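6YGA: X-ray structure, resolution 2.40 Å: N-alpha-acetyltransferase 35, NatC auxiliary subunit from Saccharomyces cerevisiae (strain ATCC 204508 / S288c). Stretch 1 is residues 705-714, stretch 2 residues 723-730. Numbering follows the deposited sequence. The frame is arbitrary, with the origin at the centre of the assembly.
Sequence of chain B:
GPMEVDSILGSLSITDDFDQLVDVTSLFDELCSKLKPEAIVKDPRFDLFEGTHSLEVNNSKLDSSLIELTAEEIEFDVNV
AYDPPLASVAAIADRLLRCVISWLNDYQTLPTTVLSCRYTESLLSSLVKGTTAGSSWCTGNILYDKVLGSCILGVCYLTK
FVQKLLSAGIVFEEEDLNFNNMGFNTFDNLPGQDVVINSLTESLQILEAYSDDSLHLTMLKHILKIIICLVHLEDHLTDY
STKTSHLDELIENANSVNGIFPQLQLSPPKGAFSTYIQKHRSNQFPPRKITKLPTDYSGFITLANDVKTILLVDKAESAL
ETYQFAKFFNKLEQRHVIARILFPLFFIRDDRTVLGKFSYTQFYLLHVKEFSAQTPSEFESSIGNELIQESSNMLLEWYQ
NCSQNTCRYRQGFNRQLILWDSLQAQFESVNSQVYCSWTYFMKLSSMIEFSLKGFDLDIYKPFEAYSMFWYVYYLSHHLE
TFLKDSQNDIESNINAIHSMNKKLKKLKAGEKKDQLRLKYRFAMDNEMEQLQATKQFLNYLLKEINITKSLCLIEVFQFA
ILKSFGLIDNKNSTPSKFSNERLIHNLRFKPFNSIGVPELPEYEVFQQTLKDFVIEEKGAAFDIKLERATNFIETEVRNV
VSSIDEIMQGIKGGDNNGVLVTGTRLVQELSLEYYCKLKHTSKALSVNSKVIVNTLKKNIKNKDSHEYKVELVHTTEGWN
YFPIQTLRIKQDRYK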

# COMPACT_ATOMS: atom_id res chain seq x y z
N SER B 705 -44.13 -1.06 4.69
CA SER B 705 -43.01 -1.61 3.95
C SER B 705 -41.72 -1.48 4.76
O SER B 705 -41.58 -0.60 5.61
CB SER B 705 -42.86 -0.91 2.61
OG SER B 705 -44.05 -1.02 1.85
N HIS B 706 -40.79 -2.39 4.48
CA HIS B 706 -39.48 -2.33 5.13
C HIS B 706 -38.65 -1.18 4.57
O HIS B 706 -38.89 -0.67 3.47
CB HIS B 706 -38.72 -3.64 4.94
CG HIS B 706 -39.12 -4.71 5.90
ND1 HIS B 706 -40.11 -5.63 5.63
CD2 HIS B 706 -38.67 -5.00 7.14
CE1 HIS B 706 -40.25 -6.44 6.66
NE2 HIS B 706 -39.38 -6.09 7.59
N GLU B 707 -37.66 -0.78 5.35
CA GLU B 707 -36.71 0.26 4.96
C GLU B 707 -35.41 -0.43 4.56
O GLU B 707 -34.75 -1.06 5.40
CB GLU B 707 -36.47 1.24 6.11
CG GLU B 707 -36.29 2.68 5.68
CD GLU B 707 -36.00 3.61 6.85
OE1 GLU B 707 -36.26 3.21 8.00
OE2 GLU B 707 -35.49 4.72 6.61
N TYR B 708 -35.04 -0.31 3.28
CA TYR B 708 -33.88 -0.99 2.73
C TYR B 708 -32.76 -0.01 2.41
O TYR B 708 -33.00 1.17 2.12
CB TYR B 708 -34.24 -1.76 1.45
CG TYR B 708 -35.23 -2.88 1.65
CD1 TYR B 708 -34.83 -4.11 2.13
CD2 TYR B 708 -36.58 -2.70 1.33
CE1 TYR B 708 -35.73 -5.14 2.31
CE2 TYR B 708 -37.49 -3.72 1.51
CZ TYR B 708 -37.06 -4.94 1.99
OH TYR B 708 -37.97 -5.95 2.16
N LYS B 709 -31.53 -0.52 2.45
CA LYS B 709 -30.36 0.19 1.95
C LYS B 709 -29.65 -0.72 0.95
O LYS B 709 -29.78 -1.95 1.01
CB LYS B 709 -29.41 0.58 3.08
CG LYS B 709 -28.83 -0.60 3.85
CD LYS B 709 -27.99 -0.14 5.03
CE LYS B 709 -27.46 -1.32 5.83
NZ LYS B 709 -26.70 -0.88 7.02
N VAL B 710 -28.92 -0.11 0.02
CA VAL B 710 -28.18 -0.85 -0.99
C VAL B 710 -26.72 -0.89 -0.58
O VAL B 710 -26.15 0.13 -0.18
CB VAL B 710 -28.35 -0.22 -2.38
CG1 VAL B 710 -27.69 -1.08 -3.44
CG2 VAL B 710 -29.83 -0.02 -2.70
N GLU B 711 -26.11 -2.07 -0.67
CA GLU B 711 -24.70 -2.24 -0.37
C GLU B 711 -24.03 -2.96 -1.53
O GLU B 711 -24.62 -3.84 -2.16
CB GLU B 711 -24.49 -3.04 0.93
CG GLU B 711 -25.01 -2.36 2.19
CD GLU B 711 -24.66 -3.15 3.44
OE1 GLU B 711 -24.25 -4.32 3.31
OE2 GLU B 711 -24.79 -2.60 4.56
N LEU B 712 -22.78 -2.58 -1.80
CA LEU B 712 -21.98 -3.23 -2.83
C LEU B 712 -21.29 -4.42 -2.19
O LEU B 712 -20.30 -4.27 -1.48
CB LEU B 712 -20.98 -2.25 -3.43
CG LEU B 712 -21.58 -1.08 -4.20
CD1 LEU B 712 -20.52 -0.04 -4.50
CD2 LEU B 712 -22.22 -1.57 -5.49
N VAL B 713 -21.81 -5.62 -2.45
CA VAL B 713 -21.35 -6.84 -1.79
C VAL B 713 -20.38 -7.57 -2.70
O VAL B 713 -20.65 -7.76 -3.89
CB VAL B 713 -22.54 -7.74 -1.41
CG1 VAL B 713 -22.05 -9.09 -0.92
CG2 VAL B 713 -23.40 -7.07 -0.36
N HIS B 714 -19.25 -7.99 -2.14
CA HIS B 714 -18.27 -8.77 -2.88
C HIS B 714 -18.66 -10.25 -2.88
O HIS B 714 -19.03 -10.80 -1.84
CB HIS B 714 -16.88 -8.59 -2.28
CG HIS B 714 -16.28 -7.24 -2.53
ND1 HIS B 714 -14.92 -7.02 -2.54
CD2 HIS B 714 -16.86 -6.04 -2.77
CE1 HIS B 714 -14.69 -5.74 -2.78
NE2 HIS B 714 -15.84 -5.13 -2.92
N PRO B 723 -19.24 -5.77 -8.17
CA PRO B 723 -19.92 -6.21 -6.96
C PRO B 723 -21.42 -6.35 -7.18
O PRO B 723 -21.99 -5.84 -8.14
CB PRO B 723 -19.62 -5.09 -5.95
CG PRO B 723 -19.36 -3.89 -6.79
CD PRO B 723 -18.70 -4.40 -8.04
N ILE B 724 -22.06 -7.07 -6.26
CA ILE B 724 -23.49 -7.33 -6.33
C ILE B 724 -24.22 -6.24 -5.55
O ILE B 724 -23.97 -6.06 -4.35
CB ILE B 724 -23.83 -8.72 -5.79
CG1 ILE B 724 -22.94 -9.79 -6.43
CG2 ILE B 724 -25.30 -9.04 -6.02
CD1 ILE B 724 -23.14 -9.95 -7.91
N GLN B 725 -25.11 -5.51 -6.22
CA GLN B 725 -25.89 -4.46 -5.57
C GLN B 725 -27.02 -5.13 -4.79
O GLN B 725 -28.03 -5.55 -5.36
CB GLN B 725 -26.43 -3.48 -6.61
CG GLN B 725 -25.34 -2.80 -7.43
CD GLN B 725 -25.89 -1.86 -8.49
OE1 GLN B 725 -26.59 -0.90 -8.18
NE2 GLN B 725 -25.56 -2.14 -9.75
N THR B 726 -26.84 -5.22 -3.47
CA THR B 726 -27.66 -6.06 -2.60
C THR B 726 -28.56 -5.21 -1.71
O THR B 726 -28.11 -4.22 -1.12
CB THR B 726 -26.77 -6.96 -1.74
OG1 THR B 726 -25.81 -7.62 -2.58
CG2 THR B 726 -27.60 -8.01 -1.01
N LEU B 727 -29.82 -5.61 -1.61
CA LEU B 727 -30.74 -5.01 -0.65
C LEU B 727 -30.43 -5.53 0.74
O LEU B 727 -30.05 -6.68 0.92
CB LEU B 727 -32.19 -5.35 -1.00
CG LEU B 727 -32.77 -4.61 -2.19
CD1 LEU B 727 -34.23 -4.97 -2.40
CD2 LEU B 727 -32.60 -3.12 -1.97
N ARG B 728 -30.60 -4.67 1.74
CA ARG B 728 -30.44 -5.08 3.13
C ARG B 728 -31.34 -4.22 4.00
O ARG B 728 -31.44 -3.01 3.80
CB ARG B 728 -28.98 -4.99 3.58
CG ARG B 728 -28.27 -6.34 3.55
CD ARG B 728 -26.76 -6.23 3.64
NE ARG B 728 -26.13 -7.47 3.18
CZ ARG B 728 -24.81 -7.65 3.08
NH1 ARG B 728 -23.98 -6.67 3.41
NH2 ARG B 728 -24.34 -8.80 2.64
N ILE B 729 -32.00 -4.87 4.97
CA ILE B 729 -32.90 -4.15 5.86
C ILE B 729 -32.09 -3.23 6.76
O ILE B 729 -31.04 -3.61 7.29
CB ILE B 729 -33.73 -5.15 6.68
CG1 ILE B 729 -34.64 -5.97 5.76
CG2 ILE B 729 -34.55 -4.43 7.74
CD1 ILE B 729 -35.60 -6.87 6.50
N LYS B 730 -32.59 -2.01 6.94
CA LYS B 730 -31.90 -1.01 7.75
C LYS B 730 -32.01 -1.33 9.24
O LYS B 730 -31.05 -1.15 9.99
CB LYS B 730 -32.48 0.38 7.47
CG LYS B 730 -31.54 1.54 7.76
CD LYS B 730 -32.15 2.85 7.29
CE LYS B 730 -32.60 2.74 5.84
NZ LYS B 730 -33.23 4.00 5.35

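The most unusual feature is a very short salt bridge laid across an ordinary antiparallel ladder: Glu711 OE1 lies 2.4 Å from Arg728 NH1, with an N-H...O angle of 136°. At 2.40 Å resolution the exact length deserves caution, but the pairing is clear, since the carboxylate oxygen sits at the edge of the guanidinium, near its plane. Arg728 reaches it with chi2, chi3 and chi4 all near 180°. Over one face of the same guanidinium lies Val713 CG2, 3.6 Å from Arg728 NH2, so the guanidinium combines a salt bridge at its edge with van der Waals packing of a methyl group over one face, and Arg728 has the largest covered area of any residue here, 108 Å².

The backbone supplies the regular part of the attachment. Strands 708-713 and 724-729 run antiparallel, their axes at 143°, and three residue pairs each form two hydrogen bonds. Lys709 N to Arg728 O is 2.8 Å and Arg728 N to Lys709 O is 2.9 Å, the latter more bent at 135°. Glu711 N to Thr726 O is 3.0 Å, and Thr726 N to Glu711 O is 2.9 Å with a nearly linear angle of 174°. Val713 N to Ile724 O is 2.9 Å, and Ile724 N to Val713 O is 2.8 Å. Between these pairs, Val710 CA approaches Thr726 O at 3.4 Å in a CA-H...O contact with an angle of 148° at the hydrogen.

Side chains alternate between the faces. Lys709, Glu711, Val713, Ile724, Thr726 and Arg728 share one face, where charge dominates toward the Lys709 end; within its own strand, Lys709 NZ forms a salt bridge with Glu711 OE2 at 3.6 Å. Farther along, Val713 CG2 packs 3.3 Å from Thr726 OG1. The opposite face carries Val710, Leu712, Gln725 and Leu727. There Val710 CG2 meets Leu727 CD2 at 4.2 Å, while Leu712 CD2 touches Gln725 CG at 3.9 Å, using the aliphatic part of a side chain whose NE2 is hydrogen-bonded elsewhere in the structure. Leu712 CD2 also reaches Pro723 CG at 3.9 Å, which suits the compact apolar ring of this buried proline.

Beyond the Arg728 pair, Lys730 N donates to Glu707 O at 2.8 Å and 164°, and Lys730 NZ forms a salt bridge with Glu707 OE2 at 2.7 Å, although Lys730 is poorly ordered. Nearby, Ile729 CG1 lies 3.7 Å from Tyr708 CE1, and Ile729 CD1 lies 3.7 Å from His706 CD2. Altogether the two stretches bury 1032 Å², both sides summed.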